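Local coordinates for periplasmic binding protein/LacI transcriptional regulator (Alkaliphilus metalliredigens, PDB 3CTP), which binds a pentulose sugar in its periplasmic-binding-protein-like core and, judging by its family, probably acts as a DNA-binding transcriptional repressor, at residues N72-Q77 / V139-H144; I208-D213 / A243-R248; R248-R253 / Q259-I264. All coordinates share one frame; numbering follows the deposited sequence.

Contact 1 of 3, residues N72-Q77 / V139-H144; sequences NPFFNQ and VAFENH. With XLF (beta-D-xylulofuranose), chain C.
Phe75 and Phe141 make the nearest backbone approach between 72-77, the first turn of helix 73-88 with its N-cap, and 139-144, the end of strand 138-141 and the loop after it; their CA atoms are 11.1 Å apart, and aromatic rings span the distance. Phe74 and Phe141 extend from opposite directions until Phe74 CE2 is 3.8 Å from Phe141 CZ, an atom that lies at the edge of the Phe74 ring. Phe75 has CG anti to its carbonyl carbon (chi1 -72°), which brings CE1 to 3.8 Å from Phe141 CE2. On the helix side Phe74 CD2 sits over the centre of the Phe75 ring, and on the strand side Glu142 CG covers one face of Phe141.

The sugar joins the segments through Asn72 and Glu142. Asn72 works with both branches of its amide: OD1 accepts from Phe74 N at 2.9 Å, the donor standing above the carbonyl plane, while ND2 donates to XLF O1 at 2.8 Å. A leucine in its place would probably leave the first turn without its capping bond and XLF O1 without this donor. Across the pocket the extended Glu142 receives two sugar hydroxyls, XLF O3 on OE1 at 2.5 Å and XLF O4 on OE2 at 2.7 Å, and XLF C1 lies 3.5 Å from Phe74 CD2. Arg190 and Asp267 are among the residues that complete the sugar's polar shell. Strand 138-141 pairs with strands 119-123 and 151-154, helix 185-200 meets Glu142 through Ala186 and Arg190, and helix 286-302 touches Phe74 through Ile286.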
loop_
_atom_site.group_PDB
_atom_site.type_symbol
_atom_site.label_atom_id
_atom_site.label_comp_id
_atom_site.label_asym_id
_atom_site.label_seq_id
_atom_site.Cartn_x
_atom_site.Cartn_y
_atom_site.Cartn_z
ATOM N N ASN A 72 -0.033 4.653 0.799
ATOM C CA ASN A 72 -1.463 4.986 0.940
ATOM C C ASN A 72 -2.266 4.134 -0.039
ATOM O O ASN A 72 -2.032 4.196 -1.248
ATOM C CB ASN A 72 -1.627 6.484 0.636
ATOM C CG ASN A 72 -3.065 6.938 0.718
ATOM O OD1 ASN A 72 -4.012 6.127 0.685
ATOM N ND2 ASN A 72 -3.250 8.267 0.845
ATOM N N PRO A 73 -3.157 3.285 0.490
ATOM C CA PRO A 73 -3.940 2.394 -0.359
ATOM C C PRO A 73 -4.553 3.082 -1.548
ATOM O O PRO A 73 -4.614 2.511 -2.624
ATOM C CB PRO A 73 -5.045 1.905 0.595
ATOM C CG PRO A 73 -4.303 1.777 1.894
ATOM C CD PRO A 73 -3.446 3.055 1.929
ATOM N N PHE A 74 -5.003 4.319 -1.386
ATOM C CA PHE A 74 -5.658 4.977 -2.518
ATOM C C PHE A 74 -4.666 5.105 -3.686
ATOM O O PHE A 74 -5.011 4.881 -4.855
ATOM C CB PHE A 74 -6.138 6.393 -2.119
ATOM C CG PHE A 74 -6.699 7.168 -3.293
ATOM C CD1 PHE A 74 -7.986 6.910 -3.733
ATOM C CD2 PHE A 74 -5.911 8.086 -3.964
ATOM C CE1 PHE A 74 -8.503 7.597 -4.850
ATOM C CE2 PHE A 74 -6.397 8.780 -5.083
ATOM C CZ PHE A 74 -7.703 8.520 -5.521
ATOM N N PHE A 75 -3.424 5.462 -3.390
ATOM C CA PHE A 75 -2.487 5.634 -4.503
ATOM C C PHE A 75 -2.024 4.311 -5.095
ATOM O O PHE A 75 -1.705 4.262 -6.298
ATOM C CB PHE A 75 -1.284 6.497 -4.111
ATOM C CG PHE A 75 -1.649 7.942 -3.961
ATOM C CD1 PHE A 75 -2.036 8.681 -5.077
ATOM C CD2 PHE A 75 -1.651 8.534 -2.721
ATOM C CE1 PHE A 75 -2.428 10.033 -4.938
ATOM C CE2 PHE A 75 -2.058 9.866 -2.576
ATOM C CZ PHE A 75 -2.424 10.616 -3.685
ATOM N N ASN A 76 -1.955 3.260 -4.300
ATOM C CA ASN A 76 -1.614 2.007 -4.982
ATOM C C ASN A 76 -2.765 1.490 -5.832
ATOM O O ASN A 76 -2.546 0.914 -6.898
ATOM C CB ASN A 76 -0.957 0.955 -4.078
ATOM C CG ASN A 76 -1.822 0.474 -2.954
ATOM O OD1 ASN A 76 -2.866 -0.150 -3.206
ATOM N ND2 ASN A 76 -1.327 0.613 -1.677
ATOM N N GLN A 77 -3.994 1.701 -5.437
ATOM C CA GLN A 77 -5.103 1.307 -6.289
ATOM C C GLN A 77 -5.170 2.170 -7.529
ATOM O O GLN A 77 -5.384 1.688 -8.576
ATOM C CB GLN A 77 -6.419 1.428 -5.555
ATOM C CG GLN A 77 -6.592 0.418 -4.416
ATOM C CD GLN A 77 -7.855 0.626 -3.629
ATOM O OE1 GLN A 77 -7.837 1.170 -2.567
ATOM N NE2 GLN A 77 -8.930 0.146 -4.146
ATOM N N VAL A 139 0.133 15.592 -17.511
ATOM C CA VAL A 139 -1.161 15.910 -16.904
ATOM C C VAL A 139 -1.008 15.797 -15.386
ATOM O O VAL A 139 -0.103 15.100 -14.906
ATOM C CB VAL A 139 -2.313 15.026 -17.375
ATOM C CG1 VAL A 139 -2.500 15.196 -18.884
ATOM C CG2 VAL A 139 -2.078 13.536 -17.030
ATOM N N ALA A 140 -1.851 16.513 -14.641
ATOM C CA ALA A 140 -1.676 16.587 -13.174
ATOM C C ALA A 140 -2.874 15.992 -12.485
ATOM O O ALA A 140 -4.001 16.175 -12.942
ATOM C CB ALA A 140 -1.551 18.042 -12.734
ATOM N N PHE A 141 -2.632 15.257 -11.399
ATOM C CA PHE A 141 -3.722 14.844 -10.487
ATOM C C PHE A 141 -3.783 15.773 -9.250
ATOM O O PHE A 141 -2.769 15.932 -8.546
ATOM C CB PHE A 141 -3.547 13.356 -10.087
ATOM C CG PHE A 141 -4.571 12.863 -9.076
ATOM C CD1 PHE A 141 -5.918 12.789 -9.409
ATOM C CD2 PHE A 141 -4.173 12.473 -7.803
ATOM C CE1 PHE A 141 -6.857 12.320 -8.459
ATOM C CE2 PHE A 141 -5.107 12.012 -6.855
ATOM C CZ PHE A 141 -6.433 11.942 -7.191
ATOM N N GLU A 142 -4.941 16.419 -9.047
ATOM C CA GLU A 142 -5.234 17.311 -7.901
ATOM C C GLU A 142 -4.625 18.689 -7.900
ATOM O O GLU A 142 -5.353 19.694 -7.896
ATOM C CB GLU A 142 -4.948 16.634 -6.562
ATOM C CG GLU A 142 -5.956 15.506 -6.342
ATOM C CD GLU A 142 -5.863 14.860 -4.964
ATOM O OE1 GLU A 142 -6.794 14.083 -4.626
ATOM O OE2 GLU A 142 -4.877 15.123 -4.234
ATOM N N ASN A 143 -3.297 18.763 -7.790
ATOM C CA ASN A 143 -2.695 20.074 -7.622
ATOM C C ASN A 143 -2.403 20.683 -8.979
ATOM O O ASN A 143 -1.861 20.016 -9.870
ATOM C CB ASN A 143 -1.377 19.964 -6.845
ATOM C CG ASN A 143 -1.574 19.794 -5.356
ATOM O OD1 ASN A 143 -2.692 19.701 -4.854
ATOM N ND2 ASN A 143 -0.453 19.754 -4.626
ATOM N N HIS A 144 -2.742 21.957 -9.109
ATOM C CA HIS A 144 -2.495 22.697 -10.345
ATOM C C HIS A 144 -1.018 23.019 -10.450
ATOM O O HIS A 144 -0.406 23.463 -9.487
ATOM C CB HIS A 144 -3.313 23.990 -10.321
ATOM C CG HIS A 144 -4.781 23.749 -10.469
ATOM N ND1 HIS A 144 -5.592 23.399 -9.410
ATOM C CD2 HIS A 144 -5.580 23.760 -11.566
ATOM C CE1 HIS A 144 -6.827 23.201 -9.845
ATOM N NE2 HIS A 144 -6.846 23.414 -11.149
HETATM O O4 XLF C . -4.713 14.517 -1.606
HETATM C C4 XLF C . -5.822 13.749 -1.131
HETATM C C5 XLF C . -5.521 13.352 0.306
HETATM O O5 XLF C . -5.240 11.949 0.278
HETATM C C3 XLF C . -5.924 12.429 -1.878
HETATM O O3 XLF C . -7.042 12.411 -2.775
HETATM C C2 XLF C . -6.103 11.457 -0.744
HETATM O O2 XLF C . -7.462 11.474 -0.262
HETATM C C1 XLF C . -5.679 10.048 -1.106
HETATM O O1 XLF C . -5.764 9.215 0.060
#

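Contact 2 of 3, residues I208-D213 / A243-R248; sequences IEFQHD and AATVMR
The CA atoms of Phe210 and Val246, 11.4 Å apart, mark the nearest backbone approach between 208-213, where strand 206-209 runs out into a loop, and 243-248, a stretch of helix 240-252. One aromatic side chain crosses that distance. Phe210 points its CB at the helix and, with CG anti to the carbonyl carbon (chi1 -80°), sends its ring across to two neighbouring helix residues: CZ lies 4.5 Å from Val246 CG2, and CE2 lies 4.5 Å from Thr245 OG1, which sits at the ring edge near its plane. At such separations, with 63 Å² buried in all, the contact is light. The hydroxyl of Thr245 has its polar partner within its own helix, the carbonyl oxygen of Ala242, and meets Phe210 through packing alone.

The arrangement belongs to the alpha/beta layering of a periplasmic-binding-protein-like lobe, in which helices pack on a parallel sheet. Strand 206-209 is outermost in this four-stranded sheet within the chain, and its neighbour 175-179 supplies Ile178, which touches both Phe210 and Val246.

Beyond the strand, Gln211 folds back on Glu209. Its NE2 donates to Glu209 OE1 at 3.1 Å, nearly straight at 169° and in the plane of the Gln211 amide, and also to Glu209 O, where it stands well above the carbonyl plane. Glu209 OE2 forms a salt bridge with Lys179. Leu274 of the second subunit also packs against Ala244 and Thr245.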
loop_
_atom_site.group_PDB
_atom_site.type_symbol
_atom_site.label_atom_id
_atom_site.label_comp_id
_atom_site.label_asym_id
_atom_site.label_seq_id
_atom_site.Cartn_x
_atom_site.Cartn_y
_atom_site.Cartn_z
ATOM N N ILE A 208 -8.170 19.828 13.564
ATOM C CA ILE A 208 -6.772 19.437 13.852
ATOM C C ILE A 208 -6.125 19.226 12.489
ATOM O O ILE A 208 -6.721 18.577 11.640
ATOM C CB ILE A 208 -6.752 18.106 14.625
ATOM C CG1 ILE A 208 -7.313 18.320 16.035
ATOM C CG2 ILE A 208 -5.323 17.513 14.724
ATOM C CD1 ILE A 208 -7.469 17.019 16.837
ATOM N N GLU A 209 -4.947 19.791 12.258
ATOM C CA GLU A 209 -4.347 19.722 10.920
ATOM C C GLU A 209 -3.127 18.833 10.916
ATOM O O GLU A 209 -2.098 19.174 11.513
ATOM C CB GLU A 209 -3.911 21.113 10.457
ATOM C CG GLU A 209 -3.349 21.165 9.028
ATOM C CD GLU A 209 -2.973 22.593 8.652
ATOM O OE1 GLU A 209 -1.841 23.016 8.964
ATOM O OE2 GLU A 209 -3.823 23.302 8.077
ATOM N N PHE A 210 -3.214 17.698 10.226
ATOM C CA PHE A 210 -2.046 16.823 10.120
ATOM C C PHE A 210 -1.126 17.412 9.072
ATOM O O PHE A 210 -1.607 17.984 8.080
ATOM C CB PHE A 210 -2.468 15.431 9.622
ATOM C CG PHE A 210 -3.046 14.521 10.682
ATOM C CD1 PHE A 210 -3.478 14.996 11.911
ATOM C CD2 PHE A 210 -3.184 13.162 10.408
ATOM C CE1 PHE A 210 -4.002 14.131 12.876
ATOM C CE2 PHE A 210 -3.728 12.281 11.368
ATOM C CZ PHE A 210 -4.137 12.770 12.594
ATOM N N GLN A 211 0.192 17.269 9.258
ATOM C CA GLN A 211 1.131 17.891 8.302
ATOM C C GLN A 211 1.615 16.964 7.217
ATOM O O GLN A 211 2.361 17.391 6.289
ATOM C CB GLN A 211 2.365 18.422 9.049
ATOM C CG GLN A 211 1.987 19.419 10.144
ATOM C CD GLN A 211 1.248 20.614 9.588
ATOM O OE1 GLN A 211 1.742 21.285 8.675
ATOM N NE2 GLN A 211 0.063 20.892 10.130
ATOM N N HIS A 212 1.223 15.693 7.318
ATOM C CA HIS A 212 1.655 14.687 6.352
ATOM C C HIS A 212 0.474 13.767 6.060
ATOM O O HIS A 212 -0.408 13.602 6.901
ATOM C CB HIS A 212 2.764 13.801 6.945
ATOM C CG HIS A 212 3.974 14.564 7.377
ATOM N ND1 HIS A 212 4.113 15.076 8.650
ATOM C CD2 HIS A 212 5.100 14.902 6.706
ATOM C CE1 HIS A 212 5.278 15.699 8.747
ATOM N NE2 HIS A 212 5.901 15.603 7.583
ATOM N N ASP A 213 0.495 13.162 4.877
ATOM C CA ASP A 213 -0.357 11.999 4.614
ATOM C C ASP A 213 0.201 10.848 5.456
ATOM O O ASP A 213 1.240 10.969 6.129
ATOM C CB ASP A 213 -0.282 11.673 3.107
ATOM C CG ASP A 213 -1.394 10.764 2.619
ATOM O OD1 ASP A 213 -2.261 10.353 3.421
ATOM O OD2 ASP A 213 -1.397 10.494 1.394
ATOM N N ALA A 243 -7.954 8.055 8.603
ATOM C CA ALA A 243 -9.079 7.658 9.486
ATOM C C ALA A 243 -8.766 6.348 10.209
ATOM O O ALA A 243 -9.133 6.172 11.370
ATOM C CB ALA A 243 -10.383 7.478 8.671
ATOM N N ALA A 244 -8.134 5.408 9.505
ATOM C CA ALA A 244 -7.775 4.133 10.123
ATOM C C ALA A 244 -6.862 4.363 11.320
ATOM O O ALA A 244 -6.979 3.654 12.349
ATOM C CB ALA A 244 -7.051 3.232 9.088
ATOM N N THR A 245 -5.939 5.318 11.194
ATOM C CA THR A 245 -5.015 5.575 12.319
ATOM C C THR A 245 -5.765 6.203 13.492
ATOM O O THR A 245 -5.509 5.896 14.663
ATOM C CB THR A 245 -3.823 6.501 11.936
ATOM O OG1 THR A 245 -4.309 7.848 11.700
ATOM C CG2 THR A 245 -3.125 5.946 10.712
ATOM N N VAL A 246 -6.712 7.080 13.165
ATOM C CA VAL A 246 -7.525 7.718 14.212
ATOM C C VAL A 246 -8.370 6.668 14.925
ATOM O O VAL A 246 -8.460 6.652 16.146
ATOM C CB VAL A 246 -8.426 8.823 13.615
ATOM C CG1 VAL A 246 -9.445 9.357 14.677
ATOM C CG2 VAL A 246 -7.572 9.950 13.025
ATOM N N MET A 247 -9.003 5.780 14.170
ATOM C CA MET A 247 -9.828 4.752 14.801
ATOM C C MET A 247 -8.958 3.831 15.660
ATOM O O MET A 247 -9.414 3.359 16.710
ATOM C CB MET A 247 -10.541 3.937 13.724
ATOM C CG MET A 247 -11.683 4.717 13.053
ATOM S SD MET A 247 -12.570 3.881 11.669
ATOM C CE MET A 247 -13.176 2.370 12.463
ATOM N N ARG A 248 -7.742 3.532 15.197
ATOM C CA ARG A 248 -6.841 2.666 15.994
ATOM C C ARG A 248 -6.569 3.309 17.346
ATOM O O ARG A 248 -6.602 2.637 18.396
ATOM C CB ARG A 248 -5.510 2.456 15.266
ATOM C CG ARG A 248 -4.312 2.075 16.207
ATOM C CD ARG A 248 -3.033 1.897 15.364
ATOM N NE ARG A 248 -1.855 1.464 16.117
ATOM C CZ ARG A 248 -0.944 2.295 16.602
ATOM N NH1 ARG A 248 -1.093 3.600 16.439
ATOM N NH2 ARG A 248 0.119 1.818 17.251
#

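Contact 3 of 3, residues R248-R253 / Q259-I264; sequences RALKKR and QEVQII. With NA (sodium ion), chain D.
This is an apolar helix-to-strand contact inside a beta-alpha-beta unit: 259-264 leads into strand 262-264, the next strand of the parallel sheet after 234-237, while 248-253 covers the C-terminal part of helix 240-252. The closest backbone pair, Leu250 and Val261, has CA atoms 9.4 Å apart, and side chains bridge the separation. A single methyl of Leu250 does the touching. With CG placed anti to the carbonyl carbon (chi1 -72°), CD1 reaches Ile263 CD1 at 4.0 Å, the two side chains meeting tip to tip. The same CD1 lies 4.1 Å from Val261 CG1, here with the side chains crossing at about a right angle. Val261 and Ile263 both direct their CB atoms at the helix, the alternation expected along an extended chain, and both also touch Ile235 of strand 234-237.

Just before the strand, apart from these methyls, Glu260 binds the sodium ion through its backbone O at 2.2 Å, beside two waters and the carbonyl oxygens of Val230 and Tyr232. The Glu260 carboxylate accepts from Ser256 N through OE1. Since methyl meets methyl in both pairs across the segments, their contact rests on dispersion and the burial of apolar surface.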
loop_
_atom_site.group_PDB
_atom_site.type_symbol
_atom_site.label_atom_id
_atom_site.label_comp_id
_atom_site.label_asym_id
_atom_site.label_seq_id
_atom_site.Cartn_x
_atom_site.Cartn_y
_atom_site.Cartn_z
ATOM N N ARG A 248 -7.742 3.532 15.197
ATOM C CA ARG A 248 -6.841 2.666 15.994
ATOM C C ARG A 248 -6.569 3.309 17.346
ATOM O O ARG A 248 -6.602 2.637 18.396
ATOM C CB ARG A 248 -5.510 2.456 15.266
ATOM C CG ARG A 248 -4.312 2.075 16.207
ATOM C CD ARG A 248 -3.033 1.897 15.364
ATOM N NE ARG A 248 -1.855 1.464 16.117
ATOM C CZ ARG A 248 -0.944 2.295 16.602
ATOM N NH1 ARG A 248 -1.093 3.600 16.439
ATOM N NH2 ARG A 248 0.119 1.818 17.251
ATOM N N ALA A 249 -6.310 4.615 17.328
ATOM C CA ALA A 249 -6.044 5.342 18.577
ATOM C C ALA A 249 -7.257 5.329 19.482
ATOM O O ALA A 249 -7.127 5.153 20.690
ATOM C CB ALA A 249 -5.623 6.762 18.297
ATOM N N LEU A 250 -8.437 5.544 18.911
ATOM C CA LEU A 250 -9.679 5.511 19.708
ATOM C C LEU A 250 -9.909 4.122 20.292
ATOM O O LEU A 250 -10.258 3.989 21.488
ATOM C CB LEU A 250 -10.873 5.936 18.835
ATOM C CG LEU A 250 -10.931 7.429 18.489
ATOM C CD1 LEU A 250 -11.942 7.707 17.394
ATOM C CD2 LEU A 250 -11.243 8.288 19.727
ATOM N N LYS A 251 -9.703 3.078 19.476
ATOM C CA LYS A 251 -9.888 1.696 19.959
ATOM C C LYS A 251 -8.943 1.387 21.133
ATOM O O LYS A 251 -9.332 0.692 22.101
ATOM C CB LYS A 251 -9.658 0.688 18.815
ATOM C CG LYS A 251 -10.784 0.610 17.792
ATOM C CD LYS A 251 -10.331 -0.235 16.601
ATOM C CE LYS A 251 -11.430 -0.429 15.572
ATOM N NZ LYS A 251 -10.980 -1.392 14.505
ATOM N N LYS A 252 -7.708 1.875 21.061
ATOM C CA LYS A 252 -6.738 1.624 22.137
ATOM C C LYS A 252 -7.240 2.201 23.459
ATOM O O LYS A 252 -6.855 1.732 24.540
ATOM C CB LYS A 252 -5.382 2.231 21.800
ATOM C CG LYS A 252 -4.640 1.566 20.649
ATOM C CD LYS A 252 -4.391 0.095 20.920
ATOM C CE LYS A 252 -3.228 -0.425 20.090
ATOM N NZ LYS A 252 -3.243 -1.913 19.998
ATOM N N ARG A 253 -8.098 3.211 23.380
ATOM C CA ARG A 253 -8.615 3.859 24.585
ATOM C C ARG A 253 -9.967 3.272 24.964
ATOM O O ARG A 253 -10.647 3.808 25.827
ATOM C CB ARG A 253 -8.804 5.363 24.388
ATOM C CG ARG A 253 -7.874 6.060 23.438
ATOM C CD ARG A 253 -7.062 7.130 24.139
ATOM N NE ARG A 253 -7.770 7.806 25.220
ATOM C CZ ARG A 253 -7.155 8.415 26.231
ATOM N NH1 ARG A 253 -5.828 8.430 26.284
ATOM N NH2 ARG A 253 -7.856 9.007 27.187
ATOM N N GLN A 259 -21.032 3.992 18.513
ATOM C CA GLN A 259 -21.862 4.290 19.695
ATOM C C GLN A 259 -21.441 5.564 20.420
ATOM O O GLN A 259 -22.286 6.330 20.897
ATOM C CB GLN A 259 -21.823 3.124 20.685
ATOM C CG GLN A 259 -22.495 1.863 20.183
ATOM C CD GLN A 259 -21.530 0.904 19.523
ATOM O OE1 GLN A 259 -20.539 1.314 18.919
ATOM N NE2 GLN A 259 -21.811 -0.398 19.646
ATOM N N GLU A 260 -20.136 5.791 20.512
ATOM C CA GLU A 260 -19.642 6.935 21.254
ATOM C C GLU A 260 -19.187 8.062 20.335
ATOM O O GLU A 260 -19.227 9.239 20.706
ATOM C CB GLU A 260 -18.479 6.501 22.131
ATOM C CG GLU A 260 -18.942 5.599 23.269
ATOM C CD GLU A 260 -17.858 5.343 24.272
ATOM O OE1 GLU A 260 -16.926 4.579 23.968
ATOM O OE2 GLU A 260 -17.961 5.889 25.395
ATOM N N VAL A 261 -18.715 7.707 19.146
ATOM C CA VAL A 261 -18.326 8.739 18.204
ATOM C C VAL A 261 -18.457 8.147 16.816
ATOM O O VAL A 261 -18.175 6.951 16.623
ATOM C CB VAL A 261 -16.909 9.225 18.471
ATOM C CG1 VAL A 261 -15.961 8.090 18.317
ATOM C CG2 VAL A 261 -16.542 10.379 17.500
ATOM N N GLN A 262 -18.934 8.956 15.874
ATOM C CA GLN A 262 -19.110 8.507 14.483
ATOM C C GLN A 262 -17.952 9.033 13.657
ATOM O O GLN A 262 -17.432 10.102 13.969
ATOM C CB GLN A 262 -20.414 9.023 13.911
ATOM C CG GLN A 262 -21.657 8.550 14.722
ATOM C CD GLN A 262 -22.938 8.940 14.038
ATOM O OE1 GLN A 262 -23.157 8.600 12.880
ATOM N NE2 GLN A 262 -23.782 9.714 14.738
ATOM N N ILE A 263 -17.563 8.284 12.619
ATOM C CA ILE A 263 -16.372 8.634 11.812
ATOM C C ILE A 263 -16.751 8.547 10.342
ATOM O O ILE A 263 -17.394 7.577 9.910
ATOM C CB ILE A 263 -15.219 7.616 12.030
ATOM C CG1 ILE A 263 -15.001 7.325 13.525
ATOM C CG2 ILE A 263 -13.940 8.091 11.323
ATOM C CD1 ILE A 263 -14.429 8.456 14.299
ATOM N N ILE A 264 -16.341 9.558 9.566
ATOM C CA ILE A 264 -16.406 9.446 8.107
ATOM C C ILE A 264 -15.032 9.807 7.546
ATOM O O ILE A 264 -14.401 10.758 8.021
ATOM C CB ILE A 264 -17.515 10.341 7.525
ATOM C CG1 ILE A 264 -17.551 10.258 5.987
ATOM C CG2 ILE A 264 -17.359 11.781 8.002
ATOM C CD1 ILE A 264 -18.840 10.828 5.414
HETATM NA NA NA D . -18.817 11.210 21.702
HETATM O O HOH W 1 -19.415 10.837 23.830
HETATM O O HOH W 2 -20.895 12.066 21.605
#

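How the contacts relate
Contacts 2 and 3 lie in one lobe, their centres 12 Å apart, on successive parts of helix 240-252 that share Arg248; Met247 CG of contact 2 packs 4.2 Å from Ile263 CG1 of contact 3. Contact 1 belongs to the sugar pocket, its centre 18 Å from that of contact 2, yet the two meet where Asn72 ND2 probably bonds to Asp213 OD2 at 2.9 Å. Asp213 also pairs with Arg124 and Asn239, both of which hydrogen-bond to the sugar, so 208-213 reaches the pocket's second shell. Contact 3 stays remote: its nearest atoms are about 13 Å from contact 1, and the Ile263 side chain is about 14 Å from the sugar.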